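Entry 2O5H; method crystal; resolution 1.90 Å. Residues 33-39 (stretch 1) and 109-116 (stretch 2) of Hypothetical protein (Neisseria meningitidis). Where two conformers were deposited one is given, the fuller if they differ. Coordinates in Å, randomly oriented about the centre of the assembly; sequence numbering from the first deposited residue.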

# COMPACT_ATOMS: atom_id res chain seq x y z
N PRO A 33 5.13 0.44 0.65
CA PRO A 33 5.33 -0.33 1.91
C PRO A 33 4.75 -1.72 1.79
O PRO A 33 3.99 -1.98 0.86
CB PRO A 33 4.58 0.49 2.96
CG PRO A 33 3.59 1.30 2.14
CD PRO A 33 4.28 1.62 0.85
N LEU A 34 5.15 -2.65 2.67
CA LEU A 34 4.67 -4.02 2.55
C LEU A 34 3.18 -4.11 2.59
O LEU A 34 2.61 -4.97 1.92
CB LEU A 34 5.23 -4.94 3.63
CG LEU A 34 6.75 -5.06 3.67
CD1 LEU A 34 7.09 -6.06 4.82
CD2 LEU A 34 7.29 -5.59 2.35
N SER A 35 2.53 -3.25 3.37
CA SER A 35 1.06 -3.26 3.43
C SER A 35 0.40 -3.02 2.07
O SER A 35 -0.73 -3.46 1.83
CB SER A 35 0.57 -2.19 4.40
OG SER A 35 0.95 -0.93 3.91
N CYS A 36 1.12 -2.32 1.20
CA CYS A 36 0.63 -2.06 -0.17
C CYS A 36 1.05 -3.15 -1.15
O CYS A 36 0.43 -3.29 -2.21
CB CYS A 36 1.02 -0.65 -0.67
SG CYS A 36 0.28 0.66 0.32
N LEU A 37 2.07 -3.93 -0.80
CA LEU A 37 2.34 -5.13 -1.57
C LEU A 37 1.19 -6.11 -1.44
O LEU A 37 0.89 -6.83 -2.39
CB LEU A 37 3.63 -5.82 -1.12
CG LEU A 37 4.92 -5.46 -1.86
CD1 LEU A 37 5.18 -3.96 -1.97
CD2 LEU A 37 6.12 -6.26 -1.27
N TRP A 38 0.65 -6.22 -0.22
CA TRP A 38 -0.55 -7.03 0.04
C TRP A 38 -1.72 -6.51 -0.80
O TRP A 38 -2.39 -7.28 -1.50
CB TRP A 38 -0.92 -7.02 1.53
CG TRP A 38 -2.21 -7.76 1.80
CD1 TRP A 38 -3.48 -7.22 2.02
CD2 TRP A 38 -2.36 -9.18 1.83
NE1 TRP A 38 -4.39 -8.24 2.19
CE2 TRP A 38 -3.74 -9.45 2.06
CE3 TRP A 38 -1.46 -10.26 1.68
CZ2 TRP A 38 -4.24 -10.77 2.13
CZ3 TRP A 38 -1.96 -11.55 1.79
CH2 TRP A 38 -3.33 -11.79 1.99
N SER A 39 -1.98 -5.19 -0.77
CA SER A 39 -3.04 -4.60 -1.59
C SER A 39 -2.85 -4.88 -3.11
O SER A 39 -3.82 -5.12 -3.83
CB SER A 39 -3.13 -3.11 -1.32
OG SER A 39 -3.48 -2.92 0.05
N ASP A 109 -6.77 -6.14 10.29
CA ASP A 109 -6.57 -6.92 9.09
C ASP A 109 -5.10 -7.06 8.72
O ASP A 109 -4.26 -6.45 9.35
CB ASP A 109 -7.44 -6.39 7.94
CG ASP A 109 -7.07 -4.99 7.50
OD1 ASP A 109 -5.94 -4.51 7.73
OD2 ASP A 109 -7.96 -4.36 6.88
N ILE A 110 -4.81 -7.83 7.68
CA ILE A 110 -3.43 -8.09 7.29
C ILE A 110 -2.68 -6.82 6.85
O ILE A 110 -1.48 -6.70 7.10
CB ILE A 110 -3.37 -9.16 6.17
CG1 ILE A 110 -1.93 -9.49 5.80
CG2 ILE A 110 -4.22 -8.75 4.99
CD1 ILE A 110 -1.30 -10.31 6.86
N GLY A 111 -3.37 -5.91 6.17
CA GLY A 111 -2.82 -4.58 5.87
C GLY A 111 -2.31 -3.86 7.12
O GLY A 111 -1.19 -3.32 7.15
N MSE A 112 -3.15 -3.82 8.15
CA MSE A 112 -2.78 -3.15 9.41
C MSE A 112 -1.60 -3.83 10.10
O MSE A 112 -0.70 -3.16 10.59
CB MSE A 112 -3.96 -3.13 10.36
CG MSE A 112 -5.05 -2.23 9.84
SE MSE A 112 -6.65 -2.24 10.96
CE MSE A 112 -7.95 -1.74 9.60
N TRP A 113 -1.63 -5.17 10.13
CA TRP A 113 -0.51 -5.97 10.67
C TRP A 113 0.83 -5.63 9.98
O TRP A 113 1.89 -5.43 10.63
CB TRP A 113 -0.88 -7.47 10.57
CG TRP A 113 0.13 -8.41 11.20
CD1 TRP A 113 0.17 -8.82 12.48
CD2 TRP A 113 1.24 -9.05 10.53
NE1 TRP A 113 1.25 -9.66 12.68
CE2 TRP A 113 1.92 -9.81 11.49
CE3 TRP A 113 1.70 -9.06 9.20
CZ2 TRP A 113 3.03 -10.62 11.17
CZ3 TRP A 113 2.83 -9.79 8.89
CH2 TRP A 113 3.48 -10.59 9.88
N LEU A 114 0.78 -5.55 8.66
CA LEU A 114 1.95 -5.19 7.86
C LEU A 114 2.40 -3.74 8.09
O LEU A 114 3.55 -3.40 7.84
CB LEU A 114 1.69 -5.48 6.39
CG LEU A 114 1.74 -6.97 5.94
CD1 LEU A 114 1.24 -7.07 4.49
CD2 LEU A 114 3.19 -7.55 6.10
N THR A 115 1.51 -2.92 8.63
CA THR A 115 1.84 -1.52 9.02
C THR A 115 2.45 -1.40 10.39
O THR A 115 3.36 -0.59 10.57
CB THR A 115 0.63 -0.64 8.94
OG1 THR A 115 0.06 -0.78 7.66
CG2 THR A 115 0.95 0.87 9.21
N VAL A 116 1.96 -2.15 11.38
CA VAL A 116 2.36 -1.86 12.73
C VAL A 116 2.94 -3.05 13.50
O VAL A 116 3.50 -2.85 14.58
CB VAL A 116 1.23 -1.15 13.58
CG1 VAL A 116 0.84 0.22 13.00
CG2 VAL A 116 -0.02 -2.07 13.76
O HOH W 1 3.73 -1.67 5.65
O HOH W 2 2.23 0.58 5.75

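Helices 34–39 and 110–116 pack in a nearly antiparallel arrangement, with 158° between their N-to-C directions and a closest axial approach of 8.2 Å. Their backbones come nearest at Ser35 and Gly111, whose CA atoms lie 4.8 Å apart. Ser35 CB rests 3.5 Å from Gly111 O; a CB on Gly111 would still have room, so the close approach does not hinge on its absence. No direct hydrogen bond joins the two stretches; the contact is made by apolar packing and two bridging waters.

Trp38 and Ile110 form the tightest part of the interface. Trp38 adopts chi1 t (176°) with chi2 at -101°, which lays the indole alongside the second helix and presents one face to Ile110. Ile110, also t at chi1 (-177°), sets its CG2 methyl over that face, 3.2 Å from the centroid of the five-membered ring and 29° off its normal, a CH-pi contact. The approach is unusually short, with Ile110 CG2 2.9 Å from Trp38 NE1; Ile110 was deposited in two conformers, so this distance belongs to the one described here.

Leu114 gives up more surface to the contact than any other residue. Its m,t rotamer (-75°, 171°) extends the side chain so that CD1 reaches both Leu34 O, at 3.6 Å, and Trp38 CB, at 3.7 Å, one helical turn apart. The other methyl, CD2, lies 4.1 Å from Leu34 CB. Between these neighbours, Leu114 CB lies 3.8 Å from Ser35 CA, so the leucine packs against backbone as well as side chains. Leu34 shares the m,t conformation.

The polar side chains are held largely by their own helices or by water. Thr115, in the m rotamer (-53°), turns OG1 back to donate a hydrogen bond to Gly111 O at 2.9 Å, and the same OG1 lies 3.6 Å from Ser35 CB. Ser35, with chi1 p (63°) in the conformer described, places OG 2.7 Å from the oxygen of water 2, which donates to Thr115 OG1 at 3.2 Å. Water 1 spans the backbones, accepting from Ser35 N at 3.0 Å and donating to Leu114 O at 2.8 Å; it thus serves an amide in the first turn of one helix and a carbonyl near the end of the other stretch.

Asp109 does not touch the first stretch, but its p rotamer (65°) brings OD1 within 2.9 Å of the N atom of Met112, a selenomethionine, capping the helix that carries Ile110 and Leu114.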